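Local coordinates for cycloserine biosynthesis protein DcsG (Streptomyces lavendulae, PDB 6JIL), which catalyses the ATP- and magnesium-dependent cyclisation of O-ureido-D-serine to the antibiotic D-cycloserine, at residues Ala131-Val136 / Val147-Arg152; Val105-Val110 / Leu174-Glu179; Asp16-Pro21 / Glu274-Leu279; Ala5-Ala10 / Val51-Pro56. All coordinates share one frame; numbering follows the deposited sequence.

In the fold
Interactions 1 and 2 share one four-stranded antiparallel sheet of the ATP-grasp fold, in which strands 133-138 and 172-176 are neighbours, and both touch ADP. Each is partly buried: interaction 1 pairs a hairpin and ends in arginines at the surface, while interaction 2 meets the adenine edge with backbone and side-chain amide groups. Interactions 3 and 4 lie across the chain's centre from them, with interaction 4 about 33 Å from interaction 1 between centres. Both are buried. Interaction 4 is an apolar parallel strand pair of the N-terminal sheet; interaction 3 sets a carboxylate against backbone amides. They touch through D16 with S55 and P275 with R54.

Interaction 1. Residues Ala131-Val136 / Val147-Arg152; sequences AREFVV and VQRYQR. With ADP (adenosine-5'-diphosphate), chain G.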
# COMPACT_ATOMS: atom_id res chain seq x y z
N ALA A 131 -14.87 -14.60 -14.80
CA ALA A 131 -13.75 -14.78 -13.89
C ALA A 131 -13.59 -16.25 -13.49
O ALA A 131 -14.46 -16.81 -12.83
CB ALA A 131 -13.94 -13.91 -12.66
N ARG A 132 -12.48 -16.86 -13.89
CA ARG A 132 -12.22 -18.26 -13.57
C ARG A 132 -11.81 -18.37 -12.11
O ARG A 132 -12.11 -19.36 -11.44
CB ARG A 132 -11.11 -18.82 -14.47
CG ARG A 132 -11.51 -19.07 -15.92
CD ARG A 132 -12.43 -20.29 -16.06
NE ARG A 132 -13.82 -20.03 -15.67
CZ ARG A 132 -14.75 -20.98 -15.53
NH1 ARG A 132 -14.45 -22.26 -15.74
NH2 ARG A 132 -15.99 -20.65 -15.20
N GLU A 133 -11.11 -17.36 -11.63
CA GLU A 133 -10.66 -17.34 -10.25
C GLU A 133 -10.85 -15.93 -9.71
O GLU A 133 -10.92 -14.97 -10.47
CB GLU A 133 -9.19 -17.77 -10.16
CG GLU A 133 -8.97 -19.19 -10.65
CD GLU A 133 -7.53 -19.65 -10.53
OE1 GLU A 133 -7.04 -19.82 -9.40
OE2 GLU A 133 -6.89 -19.84 -11.58
N PHE A 134 -10.96 -15.82 -8.39
CA PHE A 134 -11.13 -14.51 -7.77
C PHE A 134 -10.27 -14.43 -6.53
O PHE A 134 -9.74 -15.45 -6.08
CB PHE A 134 -12.60 -14.26 -7.44
CG PHE A 134 -13.20 -15.24 -6.46
CD1 PHE A 134 -13.46 -14.86 -5.14
CD2 PHE A 134 -13.56 -16.53 -6.87
CE1 PHE A 134 -14.08 -15.75 -4.26
CE2 PHE A 134 -14.18 -17.42 -5.99
CZ PHE A 134 -14.45 -17.03 -4.68
N VAL A 135 -10.12 -13.24 -5.97
CA VAL A 135 -9.31 -13.08 -4.78
C VAL A 135 -10.09 -12.42 -3.67
O VAL A 135 -10.91 -11.53 -3.92
CB VAL A 135 -8.05 -12.23 -5.07
CG1 VAL A 135 -7.18 -12.10 -3.82
CG2 VAL A 135 -7.26 -12.86 -6.20
N VAL A 136 -9.82 -12.86 -2.44
CA VAL A 136 -10.45 -12.29 -1.27
C VAL A 136 -9.35 -11.61 -0.47
O VAL A 136 -8.27 -12.16 -0.29
CB VAL A 136 -11.11 -13.37 -0.37
CG1 VAL A 136 -11.52 -12.76 0.98
CG2 VAL A 136 -12.33 -13.97 -1.09
N VAL A 147 -4.84 -12.64 2.37
CA VAL A 147 -5.16 -12.56 0.96
C VAL A 147 -5.16 -13.98 0.42
O VAL A 147 -4.24 -14.75 0.70
CB VAL A 147 -4.11 -11.75 0.19
CG1 VAL A 147 -4.43 -11.76 -1.28
CG2 VAL A 147 -4.07 -10.32 0.72
N GLN A 148 -6.20 -14.33 -0.34
CA GLN A 148 -6.29 -15.68 -0.90
C GLN A 148 -6.90 -15.75 -2.30
O GLN A 148 -7.70 -14.91 -2.70
CB GLN A 148 -7.08 -16.60 0.05
CG GLN A 148 -6.47 -16.74 1.44
CD GLN A 148 -7.11 -17.85 2.27
OE1 GLN A 148 -6.91 -17.92 3.49
NE2 GLN A 148 -7.87 -18.72 1.62
N ARG A 149 -6.51 -16.81 -3.01
CA ARG A 149 -6.95 -17.09 -4.37
C ARG A 149 -7.94 -18.25 -4.37
O ARG A 149 -7.74 -19.24 -3.67
CB ARG A 149 -5.71 -17.43 -5.20
CG ARG A 149 -5.95 -17.80 -6.64
CD ARG A 149 -4.62 -18.14 -7.29
NE ARG A 149 -4.75 -18.41 -8.72
CZ ARG A 149 -3.73 -18.42 -9.57
NH1 ARG A 149 -2.50 -18.18 -9.13
NH2 ARG A 149 -3.93 -18.66 -10.85
N TYR A 150 -9.01 -18.12 -5.15
CA TYR A 150 -10.02 -19.18 -5.23
C TYR A 150 -10.56 -19.42 -6.63
O TYR A 150 -10.70 -18.49 -7.43
CB TYR A 150 -11.24 -18.86 -4.34
CG TYR A 150 -10.96 -18.60 -2.88
CD1 TYR A 150 -10.62 -17.33 -2.42
CD2 TYR A 150 -11.06 -19.64 -1.95
CE1 TYR A 150 -10.38 -17.09 -1.06
CE2 TYR A 150 -10.83 -19.42 -0.60
CZ TYR A 150 -10.49 -18.15 -0.16
OH TYR A 150 -10.27 -17.96 1.18
N GLN A 151 -10.88 -20.68 -6.92
CA GLN A 151 -11.49 -21.05 -8.20
C GLN A 151 -12.94 -20.66 -7.95
O GLN A 151 -13.40 -20.76 -6.81
CB GLN A 151 -11.37 -22.55 -8.43
CG GLN A 151 -9.96 -23.03 -8.74
CD GLN A 151 -9.82 -24.54 -8.62
OE1 GLN A 151 -8.82 -25.12 -9.05
NE2 GLN A 151 -10.82 -25.19 -8.03
N ARG A 152 -13.67 -20.21 -8.97
CA ARG A 152 -15.05 -19.78 -8.75
C ARG A 152 -15.97 -20.81 -8.11
O ARG A 152 -17.01 -20.45 -7.54
CB ARG A 152 -15.68 -19.27 -10.04
CG ARG A 152 -15.93 -20.31 -11.11
CD ARG A 152 -17.05 -19.84 -12.02
NE ARG A 152 -16.85 -18.44 -12.39
CZ ARG A 152 -17.81 -17.52 -12.39
NH1 ARG A 152 -19.05 -17.84 -12.05
NH2 ARG A 152 -17.53 -16.27 -12.73
PB ADP G . -1.25 -6.37 -0.07
O1B ADP G . 0.12 -6.55 -0.91
O2B ADP G . -1.37 -4.93 0.42
O3B ADP G . -1.20 -7.32 1.15
PA ADP G . -2.28 -6.93 -2.55
O1A ADP G . -3.35 -6.28 -3.31
O2A ADP G . -0.90 -6.29 -3.01
O3A ADP G . -2.57 -6.70 -0.96
O5' ADP G . -2.34 -8.51 -2.85
C5' ADP G . -1.12 -9.12 -2.44
C4' ADP G . -0.62 -10.02 -3.58
O4' ADP G . -1.67 -10.93 -3.99
C3' ADP G . -0.23 -9.20 -4.81
O3' ADP G . 1.13 -8.80 -4.77
C2' ADP G . -0.56 -10.14 -5.97
O2' ADP G . 0.56 -10.97 -6.30
C1' ADP G . -1.76 -10.95 -5.44
N9 ADP G . -3.06 -10.38 -5.91
C8 ADP G . -3.97 -9.67 -5.17
N7 ADP G . -5.01 -9.37 -5.88
C5 ADP G . -4.85 -9.85 -7.13
C6 ADP G . -5.71 -10.01 -8.25
N6 ADP G . -6.97 -9.43 -8.27
N1 ADP G . -5.28 -10.77 -9.29
C2 ADP G . -4.09 -11.36 -9.28
N3 ADP G . -3.25 -11.23 -8.25
C4 ADP G . -3.58 -10.50 -7.17
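F134 and Y150 form a hydrogen-bonded pair in the antiparallel hairpin of strands 133-138 and 148-151. F134 N gives to Y150 O at 2.8 Å, Y150 N returns a bond to F134 O, and V136 and Q148 repeat the exchange. The tight part is the face carrying F134, V136 and Y150, which packs on helix 155-167. With CG of F134 between its backbone N and carbonyl carbon (chi1 61°), Y150 CB lies over one face of the phenyl ring, toward the rim and 3.7 Å from F134 CE2. The ring planes are near parallel (25°) but slid apart, so they barely overlap. V136 CG2 comes against Y150 CE1 at 3.7 Å, and Y150 OH is hydrogen-bonded to H161 ND1. On the other face V135 divides its methyls: CG1 meets V147 CG1 at 3.8 Å, and CG2 meets C6 of the ADP adenine, also at 3.8 Å. Farther from the nucleotide this face turns polar. R149, extended from CG to NE, grips E133 side-on, NE to OE1 at 2.8 Å and NH2 to OE2 at 3.3 Å, both from above the carboxylate plane. The loose side is the open end of the hairpin, away from its turn, where R132 and Q151 are exposed; R152 holds A131 O with NE (2.9 Å) and NH2, both from the same face of that carbonyl. R149 is shared by the carboxylates of E133 and D182, which together probably balance its charge, and makes a cation-pi contact with Y177; the close like charges of R132 and R152 probably repel.

Interaction 2. Residues Val105-Val110 / Leu174-Glu179; sequences VIPTTV and LQPYVE. With ADP (adenosine-5'-diphosphate), chain G.
Q175 reaches across to I106, P107 and T108, and each atom of its side chain has a partner. CB lies 3.5 Å from P107 O and also approaches N6 of the adenine. CG, anti to the carbonyl carbon (chi1 -51°), runs on past T108 OG1, with which the side chain lies side by side. CD comes to 3.8 Å from I106 CG2, the isoleucine crossing it at about a right angle. At the tip NE2 gives to T108 OG1 at 2.8 Å in a nearly straight bond (170°) within the amide plane, while OE1 accepts from ADP N6 at 3.2 Å and from K137 NZ. T108 OG1 gives its own proton to I106 O, so it meets NE2 as an acceptor; this probably fixes which way round the amide lies, with OE1 toward the base. In this ATP-grasp enzyme strand 172-176 pairs antiparallel with strand 109-111, T109 and L174 exchanging both backbone bonds, then runs on to read the adenine edge. P176 O takes a second bond from N6, and V178 N donates to N1 at 2.9 Å. ADP C2 lies over one face of the Y177 ring, toward its rim, 3.3 Å from CE1. I106 CD1 lies near N6 and touches V178 CG2 at 3.8 Å. P107 CB rests on P176 CD, and F124 of helix 117-127 touches T109, L174 and P176.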
# COMPACT_ATOMS: atom_id res chain seq x y z
N VAL A 105 -8.37 0.57 -12.73
CA VAL A 105 -8.10 -0.30 -11.59
C VAL A 105 -8.68 -1.69 -11.81
O VAL A 105 -9.51 -1.90 -12.69
CB VAL A 105 -8.71 0.28 -10.29
CG1 VAL A 105 -8.21 1.68 -10.06
CG2 VAL A 105 -10.22 0.27 -10.37
N ILE A 106 -8.23 -2.63 -11.00
CA ILE A 106 -8.72 -3.99 -11.09
C ILE A 106 -10.18 -3.96 -10.66
O ILE A 106 -10.50 -3.35 -9.64
CB ILE A 106 -7.95 -4.94 -10.13
CG1 ILE A 106 -6.52 -5.14 -10.64
CG2 ILE A 106 -8.69 -6.27 -10.01
CD1 ILE A 106 -5.67 -6.05 -9.75
N PRO A 107 -11.08 -4.57 -11.45
CA PRO A 107 -12.50 -4.58 -11.07
C PRO A 107 -12.56 -4.97 -9.60
O PRO A 107 -12.14 -6.07 -9.23
CB PRO A 107 -13.08 -5.64 -12.00
CG PRO A 107 -12.26 -5.44 -13.25
CD PRO A 107 -10.86 -5.29 -12.72
N THR A 108 -13.06 -4.07 -8.76
CA THR A 108 -13.11 -4.26 -7.32
C THR A 108 -14.48 -4.14 -6.67
O THR A 108 -15.16 -3.13 -6.86
CB THR A 108 -12.15 -3.25 -6.65
OG1 THR A 108 -10.80 -3.58 -6.98
CG2 THR A 108 -12.34 -3.23 -5.15
N THR A 109 -14.86 -5.15 -5.89
CA THR A 109 -16.15 -5.16 -5.18
C THR A 109 -15.95 -5.16 -3.67
O THR A 109 -15.39 -6.09 -3.10
CB THR A 109 -16.97 -6.40 -5.56
OG1 THR A 109 -17.43 -6.28 -6.91
CG2 THR A 109 -18.17 -6.56 -4.63
N VAL A 110 -16.43 -4.10 -3.01
CA VAL A 110 -16.30 -3.96 -1.56
C VAL A 110 -17.48 -4.53 -0.76
O VAL A 110 -18.64 -4.17 -0.99
CB VAL A 110 -16.12 -2.47 -1.20
CG1 VAL A 110 -15.86 -2.32 0.29
CG2 VAL A 110 -14.98 -1.88 -2.01
N LEU A 174 -13.42 -8.00 -3.10
CA LEU A 174 -13.49 -9.17 -3.98
C LEU A 174 -13.03 -8.69 -5.35
O LEU A 174 -13.54 -7.69 -5.86
CB LEU A 174 -14.93 -9.69 -4.08
CG LEU A 174 -15.62 -10.16 -2.79
CD1 LEU A 174 -17.04 -10.62 -3.11
CD2 LEU A 174 -14.83 -11.29 -2.17
N GLN A 175 -12.07 -9.39 -5.94
CA GLN A 175 -11.59 -9.02 -7.27
C GLN A 175 -11.37 -10.25 -8.12
O GLN A 175 -11.05 -11.32 -7.62
CB GLN A 175 -10.24 -8.28 -7.21
CG GLN A 175 -10.14 -7.11 -6.28
CD GLN A 175 -8.74 -6.52 -6.24
OE1 GLN A 175 -7.76 -7.24 -6.09
NE2 GLN A 175 -8.64 -5.20 -6.38
N PRO A 176 -11.56 -10.12 -9.44
CA PRO A 176 -11.33 -11.29 -10.27
C PRO A 176 -9.82 -11.48 -10.29
O PRO A 176 -9.08 -10.51 -10.16
CB PRO A 176 -11.86 -10.85 -11.63
CG PRO A 176 -11.63 -9.37 -11.62
CD PRO A 176 -12.08 -8.99 -10.23
N TYR A 177 -9.37 -12.72 -10.42
CA TYR A 177 -7.93 -12.97 -10.46
C TYR A 177 -7.39 -12.56 -11.83
O TYR A 177 -7.81 -13.09 -12.86
CB TYR A 177 -7.63 -14.46 -10.24
CG TYR A 177 -6.15 -14.71 -10.09
CD1 TYR A 177 -5.51 -14.47 -8.87
CD2 TYR A 177 -5.38 -15.10 -11.17
CE1 TYR A 177 -4.13 -14.61 -8.74
CE2 TYR A 177 -3.99 -15.24 -11.06
CZ TYR A 177 -3.38 -14.99 -9.84
OH TYR A 177 -2.01 -15.10 -9.72
N VAL A 178 -6.45 -11.61 -11.83
CA VAL A 178 -5.83 -11.12 -13.06
C VAL A 178 -4.83 -12.18 -13.53
O VAL A 178 -3.77 -12.35 -12.94
CB VAL A 178 -5.11 -9.77 -12.82
CG1 VAL A 178 -4.30 -9.36 -14.04
CG2 VAL A 178 -6.15 -8.70 -12.49
N GLU A 179 -5.20 -12.87 -14.60
CA GLU A 179 -4.40 -13.96 -15.16
C GLU A 179 -2.96 -13.66 -15.55
O GLU A 179 -2.10 -14.55 -15.46
CB GLU A 179 -5.13 -14.55 -16.37
CG GLU A 179 -6.56 -14.99 -16.06
CD GLU A 179 -7.21 -15.74 -17.21
OE1 GLU A 179 -7.27 -15.20 -18.34
OE2 GLU A 179 -7.67 -16.88 -16.99
PB ADP G . -1.25 -6.37 -0.07
O1B ADP G . 0.12 -6.55 -0.91
O2B ADP G . -1.37 -4.93 0.42
O3B ADP G . -1.20 -7.32 1.15
PA ADP G . -2.28 -6.93 -2.55
O1A ADP G . -3.35 -6.28 -3.31
O2A ADP G . -0.90 -6.29 -3.01
O3A ADP G . -2.57 -6.70 -0.96
O5' ADP G . -2.34 -8.51 -2.85
C5' ADP G . -1.12 -9.12 -2.44
C4' ADP G . -0.62 -10.02 -3.58
O4' ADP G . -1.67 -10.93 -3.99
C3' ADP G . -0.23 -9.20 -4.81
O3' ADP G . 1.13 -8.80 -4.77
C2' ADP G . -0.56 -10.14 -5.97
O2' ADP G . 0.56 -10.97 -6.30
C1' ADP G . -1.76 -10.95 -5.44
N9 ADP G . -3.06 -10.38 -5.91
C8 ADP G . -3.97 -9.67 -5.17
N7 ADP G . -5.01 -9.37 -5.88
C5 ADP G . -4.85 -9.85 -7.13
C6 ADP G . -5.71 -10.01 -8.25
N6 ADP G . -6.97 -9.43 -8.27
N1 ADP G . -5.28 -10.77 -9.29
C2 ADP G . -4.09 -11.36 -9.28
N3 ADP G . -3.25 -11.23 -8.25
C4 ADP G . -3.58 -10.50 -7.17

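Interaction 3. Residues Asp16-Pro21 / Glu274-Leu279; sequences DYDMPP and EPSLNL
D18 points its carboxylate into the loop 276-279, where backbone amides rather than a basic side chain receive it. The acid sits in a type I beta turn, D16 to M19, leading into helix 19-28 of the N-terminal parallel-sheet part of the fold; D16 OD1 caps this turn with weak bonds from D18 N and M19 N. The loop follows strand 265-271, which carries the magnesium ligands E269 and E271. CG of D18 is anti to the carbonyl carbon (chi1 -63°), which carries the carboxylate carbon toward the loop; its two oxygens meet different amides. OD1 takes L277 N at 2.7 Å and OD2 takes L279 N at 2.9 Å. Both donors come in on the syn side of their oxygen, 28° and 34° out of the carboxylate plane, and a weak bond from N278 N to OD1 adds a third amide. The buried charge is probably met largely by peptide N-H groups; R54 adds a long, weak ion pair. L279 covers this polar grip with carbon: its CG lies 3.4 Å from D18 OD2, while CD1 comes alongside D18 CB at 3.8 Å. L277 CB flanks OD1 from the other end of the clasp. The same loop hydrogen-bonds R220 through S276 OG and N278 OD1, and R254 through S276 O, both arginines inferred to be catalytic, so the contact joins the helix 19-28 region to a loop lining the probable active site. In helix 19-28, P21 CG touches L279 CB at 4.2 Å.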
# COMPACT_ATOMS: atom_id res chain seq x y z
N ASP A 16 12.41 -4.00 6.76
CA ASP A 16 12.31 -2.66 6.19
C ASP A 16 13.65 -2.37 5.54
O ASP A 16 14.48 -1.66 6.11
CB ASP A 16 12.04 -1.63 7.29
CG ASP A 16 11.89 -0.22 6.74
OD1 ASP A 16 12.07 -0.02 5.52
OD2 ASP A 16 11.59 0.70 7.54
N TYR A 17 13.86 -2.94 4.36
CA TYR A 17 15.12 -2.77 3.63
C TYR A 17 15.43 -1.31 3.33
O TYR A 17 16.57 -0.96 3.06
CB TYR A 17 15.08 -3.57 2.33
CG TYR A 17 14.52 -4.96 2.56
CD1 TYR A 17 13.37 -5.39 1.90
CD2 TYR A 17 15.09 -5.80 3.51
CE1 TYR A 17 12.80 -6.62 2.20
CE2 TYR A 17 14.52 -7.03 3.82
CZ TYR A 17 13.37 -7.44 3.16
OH TYR A 17 12.79 -8.65 3.49
N ASP A 18 14.41 -0.45 3.42
CA ASP A 18 14.58 0.97 3.14
C ASP A 18 15.21 1.79 4.28
O ASP A 18 15.89 2.79 4.02
CB ASP A 18 13.22 1.59 2.77
CG ASP A 18 12.63 0.99 1.49
OD1 ASP A 18 11.39 0.83 1.43
OD2 ASP A 18 13.40 0.69 0.55
N MSE A 19 15.01 1.38 5.52
CA MSE A 19 15.54 2.16 6.64
C MSE A 19 17.04 2.48 6.60
O MSE A 19 17.42 3.64 6.78
CB MSE A 19 15.21 1.50 7.98
CG MSE A 19 15.27 2.47 9.15
SE MSE A 19 13.99 3.95 8.98
CE MSE A 19 12.40 3.00 9.58
N PRO A 20 17.90 1.48 6.37
CA PRO A 20 19.34 1.75 6.32
C PRO A 20 19.70 2.83 5.30
O PRO A 20 20.35 3.82 5.63
CB PRO A 20 19.94 0.39 5.98
CG PRO A 20 18.99 -0.58 6.63
CD PRO A 20 17.63 0.03 6.29
N PRO A 21 19.30 2.65 4.03
CA PRO A 21 19.63 3.68 3.03
C PRO A 21 18.93 5.02 3.29
O PRO A 21 19.49 6.08 2.99
CB PRO A 21 19.20 3.03 1.72
CG PRO A 21 18.09 2.12 2.13
CD PRO A 21 18.60 1.51 3.40
N GLU A 274 2.63 4.37 4.50
CA GLU A 274 3.86 3.70 4.93
C GLU A 274 4.28 2.64 3.90
O GLU A 274 4.29 1.45 4.20
CB GLU A 274 3.65 3.06 6.30
CG GLU A 274 2.26 2.47 6.52
CD GLU A 274 1.84 1.53 5.41
OE1 GLU A 274 1.58 2.01 4.28
OE2 GLU A 274 1.76 0.31 5.65
N PRO A 275 4.64 3.07 2.69
CA PRO A 275 5.05 2.14 1.63
C PRO A 275 6.47 1.63 1.66
O PRO A 275 7.40 2.31 2.11
CB PRO A 275 4.84 2.96 0.38
CG PRO A 275 5.34 4.31 0.84
CD PRO A 275 4.65 4.46 2.18
N SER A 276 6.63 0.40 1.19
CA SER A 276 7.96 -0.15 1.03
C SER A 276 8.26 0.60 -0.27
O SER A 276 7.44 0.60 -1.20
CB SER A 276 7.89 -1.65 0.78
OG SER A 276 9.04 -2.10 0.08
N LEU A 277 9.41 1.25 -0.34
CA LEU A 277 9.76 2.03 -1.53
C LEU A 277 10.78 1.40 -2.48
O LEU A 277 10.95 1.87 -3.59
CB LEU A 277 10.22 3.41 -1.09
CG LEU A 277 9.14 4.23 -0.38
CD1 LEU A 277 9.76 5.36 0.42
CD2 LEU A 277 8.16 4.77 -1.41
N ASN A 278 11.46 0.34 -2.03
CA ASN A 278 12.48 -0.34 -2.84
C ASN A 278 13.66 0.57 -3.14
O ASN A 278 14.22 0.54 -4.24
CB ASN A 278 11.87 -0.85 -4.15
CG ASN A 278 10.77 -1.87 -3.94
OD1 ASN A 278 10.95 -2.84 -3.22
ND2 ASN A 278 9.62 -1.64 -4.56
N LEU A 279 14.05 1.38 -2.16
CA LEU A 279 15.16 2.31 -2.31
C LEU A 279 16.46 1.64 -2.75
O LEU A 279 17.21 2.20 -3.55
CB LEU A 279 15.40 3.05 -1.00
CG LEU A 279 14.24 3.88 -0.44
CD1 LEU A 279 14.67 4.58 0.84
CD2 LEU A 279 13.78 4.89 -1.48

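Interaction 4. Residues Ala5-Ala10 / Val51-Pro56; sequences ALVTDA and VVFRSP
V7 packs against V51, F53 and P56 where strand 4-8 runs parallel to strand 50-55, two inner strands of the N-terminal four-stranded parallel sheet. The backbone bonds run V52 N to A5 O and V7 N to V52 O (2.8 Å). V7 O accepts from two successive amides, R54 N at 3.0 Å and S55 N at 2.9 Å. Apolar contacts fill both faces. V7 CG2, anti to the carbonyl carbon, meets V51 CG1 at 3.4 Å, a tight fit, and also the ring of F53 at CD2, while V7 CG1, anti to the backbone N (chi1 -172°), meets P56 CB. On the other face L6 CD2 lies beside V52 CB at 4.0 Å, backed by helix 19-28, whereas F53 packs on helix 63-76, so helices cover the sheet on both sides. Polar side chains gather at the C-terminal ends: T8 OG1 lies 2.8 Å from S55 OG, and S55 OG is hydrogen-bonded to D16. D9 OD1 comes against P56 C and is held by T58 and W38. R54 leaves the pair toward P275 O. The chemistry implies a hydrocarbon interior that gives way, at the strand ends, to buried polar groups, of which D9, R54 and S55 find partners in neighbouring segments.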
# COMPACT_ATOMS: atom_id res chain seq x y z
N ALA A 5 11.09 11.81 13.18
CA ALA A 5 10.79 10.47 13.66
C ALA A 5 10.42 9.59 12.48
O ALA A 5 9.61 9.97 11.64
CB ALA A 5 9.63 10.52 14.66
N LEU A 6 11.05 8.42 12.38
CA LEU A 6 10.74 7.47 11.31
C LEU A 6 10.08 6.29 12.03
O LEU A 6 10.74 5.52 12.72
CB LEU A 6 12.03 7.03 10.59
CG LEU A 6 12.85 8.15 9.92
CD1 LEU A 6 14.09 7.55 9.26
CD2 LEU A 6 12.02 8.89 8.88
N VAL A 7 8.76 6.18 11.88
CA VAL A 7 8.00 5.15 12.57
C VAL A 7 8.06 3.73 12.02
O VAL A 7 7.88 3.50 10.82
CB VAL A 7 6.52 5.56 12.69
CG1 VAL A 7 5.77 4.57 13.59
CG2 VAL A 7 6.41 6.96 13.26
N THR A 8 8.27 2.79 12.92
CA THR A 8 8.35 1.37 12.58
C THR A 8 7.82 0.62 13.80
O THR A 8 7.11 1.19 14.63
CB THR A 8 9.84 0.96 12.32
OG1 THR A 8 9.89 -0.41 11.88
CG2 THR A 8 10.66 1.10 13.62
N ASP A 9 8.13 -0.67 13.88
CA ASP A 9 7.78 -1.49 15.03
C ASP A 9 8.73 -2.69 15.01
O ASP A 9 9.18 -3.11 13.95
CB ASP A 9 6.27 -1.86 15.07
CG ASP A 9 5.81 -2.78 13.95
OD1 ASP A 9 4.68 -2.57 13.48
OD2 ASP A 9 6.54 -3.73 13.56
N ALA A 10 9.07 -3.18 16.19
CA ALA A 10 10.02 -4.28 16.33
C ALA A 10 9.90 -5.41 15.33
O ALA A 10 10.89 -5.81 14.71
CB ALA A 10 9.98 -4.83 17.76
N VAL A 51 6.84 13.70 11.79
CA VAL A 51 6.86 12.25 11.85
C VAL A 51 6.55 11.67 10.48
O VAL A 51 5.74 12.21 9.74
CB VAL A 51 5.80 11.75 12.87
CG1 VAL A 51 5.62 10.25 12.74
CG2 VAL A 51 6.24 12.10 14.29
N VAL A 52 7.24 10.58 10.14
CA VAL A 52 7.03 9.87 8.89
C VAL A 52 6.79 8.40 9.20
O VAL A 52 7.55 7.78 9.96
CB VAL A 52 8.24 9.98 7.92
CG1 VAL A 52 8.07 8.98 6.78
CG2 VAL A 52 8.33 11.38 7.36
N PHE A 53 5.73 7.85 8.64
CA PHE A 53 5.40 6.45 8.86
C PHE A 53 6.11 5.61 7.81
O PHE A 53 5.78 5.64 6.62
CB PHE A 53 3.89 6.26 8.77
CG PHE A 53 3.12 7.13 9.72
CD1 PHE A 53 2.26 8.11 9.24
CD2 PHE A 53 3.25 6.96 11.08
CE1 PHE A 53 1.54 8.90 10.13
CE2 PHE A 53 2.52 7.75 11.97
CZ PHE A 53 1.66 8.73 11.48
N ARG A 54 7.11 4.87 8.26
CA ARG A 54 7.90 4.06 7.36
C ARG A 54 7.50 2.59 7.32
O ARG A 54 7.08 2.10 6.27
CB ARG A 54 9.38 4.18 7.72
CG ARG A 54 9.98 5.54 7.39
CD ARG A 54 9.77 5.83 5.92
NE ARG A 54 10.14 4.65 5.16
CZ ARG A 54 9.45 4.15 4.14
NH1 ARG A 54 8.33 4.74 3.74
NH2 ARG A 54 9.85 3.02 3.57
N SER A 55 7.60 1.91 8.45
CA SER A 55 7.28 0.49 8.48
C SER A 55 6.60 -0.05 9.73
O SER A 55 7.05 -1.05 10.30
CB SER A 55 8.55 -0.31 8.22
OG SER A 55 9.57 0.08 9.13
N PRO A 56 5.51 0.59 10.19
CA PRO A 56 4.80 0.12 11.37
C PRO A 56 3.84 -0.93 10.80
O PRO A 56 2.63 -0.88 11.01
CB PRO A 56 4.07 1.36 11.82
CG PRO A 56 3.62 1.93 10.51
CD PRO A 56 4.84 1.78 9.63